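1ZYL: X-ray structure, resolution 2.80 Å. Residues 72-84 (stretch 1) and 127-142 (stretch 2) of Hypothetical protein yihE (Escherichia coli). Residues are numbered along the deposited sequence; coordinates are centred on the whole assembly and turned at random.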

# COMPACT_ATOMS: atom_id res chain seq x y z
N GLN A 72 -0.15 6.09 -15.68
CA GLN A 72 0.33 7.39 -16.11
C GLN A 72 1.42 7.76 -15.10
O GLN A 72 2.59 7.94 -15.47
N PHE A 73 1.04 7.84 -13.83
CA PHE A 73 1.98 8.19 -12.78
C PHE A 73 3.28 7.41 -12.93
O PHE A 73 4.36 8.00 -13.00
N ALA A 74 3.19 6.09 -12.99
CA ALA A 74 4.38 5.26 -13.13
C ALA A 74 5.20 5.68 -14.35
O ALA A 74 6.42 5.83 -14.26
N LEU A 75 4.53 5.86 -15.48
CA LEU A 75 5.20 6.24 -16.71
C LEU A 75 5.87 7.60 -16.58
O LEU A 75 7.02 7.76 -16.99
N GLN A 76 5.17 8.57 -16.00
CA GLN A 76 5.72 9.91 -15.81
C GLN A 76 6.90 9.85 -14.85
O GLN A 76 7.94 10.47 -15.07
N LEU A 77 6.72 9.10 -13.77
CA LEU A 77 7.76 8.94 -12.76
C LEU A 77 9.06 8.44 -13.40
O LEU A 77 10.16 8.84 -13.00
N VAL A 78 8.94 7.56 -14.38
CA VAL A 78 10.11 7.02 -15.07
C VAL A 78 10.80 8.18 -15.79
O VAL A 78 12.02 8.33 -15.72
N ASN A 79 10.00 8.99 -16.47
CA ASN A 79 10.50 10.16 -17.20
C ASN A 79 11.40 11.05 -16.33
O ASN A 79 12.45 11.49 -16.78
N ASP A 80 10.96 11.31 -15.10
CA ASP A 80 11.71 12.16 -14.17
C ASP A 80 12.78 11.41 -13.40
O ASP A 80 13.28 11.89 -12.39
N GLU A 81 13.11 10.22 -13.89
CA GLU A 81 14.14 9.37 -13.30
C GLU A 81 13.92 8.91 -11.86
O GLU A 81 14.70 9.22 -10.96
N VAL A 82 12.85 8.15 -11.65
CA VAL A 82 12.55 7.61 -10.34
C VAL A 82 12.42 6.09 -10.50
O VAL A 82 11.65 5.60 -11.32
N PRO A 83 13.20 5.33 -9.71
CA PRO A 83 13.28 3.87 -9.67
C PRO A 83 11.98 3.09 -9.56
O PRO A 83 11.64 2.59 -8.48
N VAL A 84 11.25 2.97 -10.66
CA VAL A 84 9.99 2.22 -10.68
C VAL A 84 9.86 1.58 -12.05
O VAL A 84 10.46 2.05 -13.01
N ARG A 127 15.87 9.98 -0.59
CA ARG A 127 16.20 10.92 -1.66
C ARG A 127 15.32 10.69 -2.90
O ARG A 127 14.77 11.64 -3.45
N TYR A 128 15.19 9.44 -3.34
CA TYR A 128 14.37 9.13 -4.50
C TYR A 128 12.91 9.39 -4.19
O TYR A 128 12.13 9.76 -5.06
N LEU A 129 12.56 9.21 -2.92
CA LEU A 129 11.20 9.44 -2.45
C LEU A 129 10.91 10.94 -2.60
O LEU A 129 9.77 11.36 -2.80
N GLY A 130 11.96 11.74 -2.49
CA GLY A 130 11.82 13.18 -2.61
C GLY A 130 11.61 13.56 -4.06
O GLY A 130 10.89 14.50 -4.36
N ARG A 131 12.25 12.82 -4.96
CA ARG A 131 12.09 13.11 -6.37
C ARG A 131 10.74 12.55 -6.82
O ARG A 131 10.13 13.06 -7.76
N MET A 132 10.28 11.50 -6.14
CA MET A 132 9.00 10.88 -6.47
C MET A 132 7.89 11.86 -6.18
O MET A 132 7.07 12.15 -7.05
N HIS A 133 7.87 12.37 -4.95
CA HIS A 133 6.85 13.33 -4.54
C HIS A 133 6.96 14.62 -5.33
O HIS A 133 5.98 15.38 -5.41
N GLN A 134 8.14 14.87 -5.88
CA GLN A 134 8.37 16.06 -6.69
C GLN A 134 7.48 15.91 -7.92
O GLN A 134 6.81 16.86 -8.34
N THR A 135 7.48 14.70 -8.49
CA THR A 135 6.66 14.38 -9.65
C THR A 135 5.22 14.33 -9.18
O THR A 135 4.35 15.06 -9.64
N GLY A 136 4.99 13.44 -8.22
CA GLY A 136 3.67 13.26 -7.66
C GLY A 136 2.93 14.53 -7.34
O GLY A 136 1.70 14.53 -7.29
N ARG A 137 3.64 15.63 -7.10
CA ARG A 137 2.92 16.86 -6.78
C ARG A 137 2.44 17.63 -8.01
O ARG A 137 1.60 18.52 -7.88
N LYS A 138 2.95 17.28 -9.19
CA LYS A 138 2.55 17.97 -10.41
C LYS A 138 1.02 18.00 -10.65
O LYS A 138 0.49 18.99 -11.15
N GLN A 139 0.33 16.92 -10.30
CA GLN A 139 -1.13 16.85 -10.42
C GLN A 139 -1.66 15.75 -9.53
O GLN A 139 -0.91 14.87 -9.11
N LEU A 140 -2.95 15.82 -9.23
CA LEU A 140 -3.62 14.86 -8.35
C LEU A 140 -4.51 13.85 -9.06
O LEU A 140 -5.15 14.16 -10.06
N PHE A 141 -4.57 12.64 -8.52
CA PHE A 141 -5.44 11.63 -9.11
C PHE A 141 -6.85 12.24 -9.12
O PHE A 141 -7.13 13.21 -8.41
N ILE A 142 -7.73 11.69 -9.94
CA ILE A 142 -9.09 12.20 -9.99
C ILE A 142 -10.01 11.05 -9.68
O ILE A 142 -11.07 11.24 -9.09

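The helix that carries Phe 73 to Asn 79 meets the helix that holds Arg 127 to Thr 135 at a steep angle, 121° between their N-to-C directions, with the axes 9.7 Å apart at closest approach. The residues just beyond the first helix, Asp 80 to Pro 83, then continue along the second, so the contact runs from an apolar patch through a polar cluster to a proline resting on a tyrosine.

Phe 73 points toward the other stretch with chi1 in the t well, which sends its ring to Gly 136 and Phe 141. CE2 of Phe 73 lies 3.6 Å from CA of Gly 136. A glycine suits this spot: a CB built at ideal geometry on residue 136 would sit only 3.3 Å from CZ of Phe 73, a tight fit. Phe 141, chi1 m, starts sideways, but its ring reaches the same region, CZ of Phe 141 lying 3.6 Å from CD1 of Phe 73; the two ring planes are inclined at 78°. The CG2 methyl of Thr 135 lies at the edge of the Phe 73 ring.

One turn on, Gln 76 also points in. With chi1 and chi2 both t, its extended chain lays CG of Gln 76 3.5 Å from CG2 of Thr 135 and carries NE2 of Gln 76 to 3.4 Å from CD of Lys 138, while OE1 is hydrogen-bonded elsewhere in the structure. Leu 77 leaves its backbone sideways, and its chi1 of -137° falls between wells; even so, the branched end reaches across, CD1 of Leu 77 lying 3.3 Å from CB of Thr 135 and CD2 of Leu 77 3.5 Å from CG of Met 132. The long, unbranched Met 132, t at chi1 and chi2, fills space here and also places CB of Met 132 4.0 Å from CG1 of Val 82.

Thr 135 serves both sides of this chemistry. In its m rotamer the methyl faces Phe 73 and Gln 76, whereas OG1 of Thr 135 donates a hydrogen bond to OD2 of Asp 80 at 3.0 Å. Asp 80, also m, is the first residue past the helix to leave helical geometry, and its side chain points toward the second stretch. OD2 of Asp 80 also accepts from NZ of Lys 138, again at 3.0 Å, in a salt bridge. Lys 138, m at chi1 and t at every later torsion, is fully extended beyond CB, the shape that carries its amine from the backbone to the carboxylate.

Arg 131 is t at chi1 and chi2, and chi3 turns to m. Its aliphatic part packs on Val 82, CG of Arg 131 being 3.7 Å from CG2 of Val 82, and NH2 of Arg 131 donates to the backbone O of Glu 81 at 2.8 Å. The Glu 81 carboxylate adds only a long salt bridge, OE1 of Glu 81 to NH2 of Arg 131 at 3.7 Å, with the oxygen well out of the guanidinium plane.

Finally, Pro 83 sets CG over one face of the Tyr 128 ring, CG of Pro 83 lying 3.4 Å from the ring centroid, a CH-pi contact suited to the flat aromatic surface and the compact pyrrolidine.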

# COMPACT_ATOMS: atom_id res chain seq x y z
CB GLN A 72 -0.83 8.40 -16.08
CG GLN A 72 -0.53 9.73 -16.76
CD GLN A 72 0.21 9.56 -18.09
OE1 GLN A 72 -0.15 8.72 -18.92
NE2 GLN A 72 1.25 10.38 -18.30
CB PHE A 73 1.34 7.92 -11.41
CG PHE A 73 2.12 8.48 -10.25
CD1 PHE A 73 1.90 8.00 -8.96
CD2 PHE A 73 3.04 9.51 -10.43
CE1 PHE A 73 2.59 8.53 -7.88
CE2 PHE A 73 3.73 10.05 -9.35
CZ PHE A 73 3.51 9.56 -8.07
CB ALA A 74 3.99 3.80 -13.27
CB LEU A 75 4.20 6.27 -17.86
CG LEU A 75 4.78 5.92 -19.23
CD1 LEU A 75 4.78 4.40 -19.40
CD2 LEU A 75 3.97 6.59 -20.34
CB GLN A 76 4.65 10.86 -15.27
CG GLN A 76 5.20 12.20 -14.80
CD GLN A 76 4.11 13.24 -14.56
OE1 GLN A 76 2.98 12.91 -14.18
NE2 GLN A 76 4.45 14.51 -14.77
CB LEU A 77 7.27 7.96 -11.69
CG LEU A 77 7.51 8.28 -10.22
CD1 LEU A 77 7.16 9.72 -9.94
CD2 LEU A 77 6.66 7.35 -9.34
CB VAL A 78 9.72 5.95 -16.11
CG1 VAL A 78 10.95 5.33 -16.72
CG2 VAL A 78 8.88 4.88 -15.46
CB ASN A 79 9.34 11.00 -17.72
CG ASN A 79 9.24 11.00 -19.24
OD1 ASN A 79 8.63 10.11 -19.84
ND2 ASN A 79 9.87 12.00 -19.87
CB ASP A 80 10.74 12.82 -13.20
CG ASP A 80 9.65 13.57 -13.92
OD1 ASP A 80 9.98 14.27 -14.89
OD2 ASP A 80 8.48 13.46 -13.52
CB GLU A 81 15.50 10.06 -13.43
CG GLU A 81 15.88 10.41 -14.86
CD GLU A 81 17.25 11.04 -14.98
OE1 GLU A 81 17.52 12.05 -14.29
OE2 GLU A 81 18.08 10.54 -15.77
CB VAL A 82 11.25 8.21 -9.77
CG1 VAL A 82 10.97 7.64 -8.39
CG2 VAL A 82 11.38 9.72 -9.70
CB PRO A 83 14.20 3.61 -8.48
CG PRO A 83 15.03 4.83 -8.40
CD PRO A 83 14.01 5.91 -8.63
CB VAL A 84 8.77 3.15 -10.45
CG1 VAL A 84 8.89 3.84 -9.11
CG2 VAL A 84 8.67 4.17 -11.56
CB ARG A 127 17.68 10.80 -2.01
CG ARG A 127 18.12 11.74 -3.11
CD ARG A 127 19.60 11.56 -3.39
NE ARG A 127 19.89 11.71 -4.82
CZ ARG A 127 19.50 10.83 -5.75
NH1 ARG A 127 18.81 9.75 -5.40
NH2 ARG A 127 19.79 11.05 -7.03
CB TYR A 128 14.55 7.67 -4.92
CG TYR A 128 15.68 7.46 -5.90
CD1 TYR A 128 16.46 6.29 -5.86
CD2 TYR A 128 15.97 8.41 -6.87
CE1 TYR A 128 17.49 6.09 -6.78
CE2 TYR A 128 17.00 8.21 -7.79
CZ TYR A 128 17.75 7.05 -7.74
OH TYR A 128 18.75 6.85 -8.67
CB LEU A 129 11.10 9.01 -0.99
CG LEU A 129 9.95 8.10 -0.54
CD1 LEU A 129 9.51 7.17 -1.66
CD2 LEU A 129 10.43 7.29 0.67
CB ARG A 131 13.22 12.49 -7.19
CG ARG A 131 13.13 12.84 -8.68
CD ARG A 131 14.19 12.15 -9.52
NE ARG A 131 15.53 12.67 -9.27
CZ ARG A 131 16.63 12.23 -9.88
NH1 ARG A 131 17.81 12.76 -9.59
NH2 ARG A 131 16.54 11.26 -10.78
CB MET A 132 8.77 9.61 -5.66
CG MET A 132 7.70 8.70 -6.26
SD MET A 132 6.95 7.56 -5.07
CE MET A 132 8.19 6.33 -4.96
CB HIS A 133 6.95 13.61 -3.05
CG HIS A 133 6.56 12.45 -2.20
ND1 HIS A 133 6.34 12.56 -0.84
CD2 HIS A 133 6.34 11.15 -2.51
CE1 HIS A 133 6.00 11.38 -0.36
NE2 HIS A 133 5.99 10.51 -1.35
CB GLN A 134 9.83 16.14 -7.13
CG GLN A 134 10.20 17.43 -7.83
CD GLN A 134 11.63 17.44 -8.33
OE1 GLN A 134 12.17 18.48 -8.67
NE2 GLN A 134 12.25 16.27 -8.37
CB THR A 135 6.98 12.99 -10.23
OG1 THR A 135 8.36 12.92 -10.60
CG2 THR A 135 6.12 12.70 -11.43
CB ARG A 137 3.75 17.77 -5.87
CG ARG A 137 5.16 18.10 -6.33
CD ARG A 137 5.74 19.19 -5.44
NE ARG A 137 5.33 19.01 -4.05
CZ ARG A 137 5.88 18.15 -3.19
NH1 ARG A 137 6.88 17.36 -3.57
NH2 ARG A 137 5.39 18.05 -1.97
CB LYS A 138 3.28 17.35 -11.60
CG LYS A 138 4.80 17.58 -11.54
CD LYS A 138 5.52 16.92 -12.69
CE LYS A 138 7.03 17.09 -12.58
NZ LYS A 138 7.75 16.38 -13.68
CB GLN A 139 -1.58 16.63 -11.87
CG GLN A 139 -0.71 15.70 -12.68
CD GLN A 139 -1.20 15.57 -14.11
OE1 GLN A 139 -0.44 15.23 -15.01
NE2 GLN A 139 -2.49 15.85 -14.32
CB LEU A 140 -4.48 15.62 -7.34
CG LEU A 140 -3.94 16.04 -5.97
CD1 LEU A 140 -2.43 16.05 -5.94
CD2 LEU A 140 -4.49 17.40 -5.64
CB PHE A 141 -5.40 10.35 -8.26
CG PHE A 141 -4.10 9.61 -8.35
CD1 PHE A 141 -3.49 9.12 -7.20
CD2 PHE A 141 -3.49 9.37 -9.58
CE1 PHE A 141 -2.29 8.40 -7.28
CE2 PHE A 141 -2.28 8.65 -9.67
CZ PHE A 141 -1.68 8.17 -8.52
CB ILE A 142 -9.44 12.78 -11.37
CG1 ILE A 142 -8.69 14.10 -11.59
CG2 ILE A 142 -10.94 13.03 -11.47
CD1 ILE A 142 -8.94 14.72 -12.95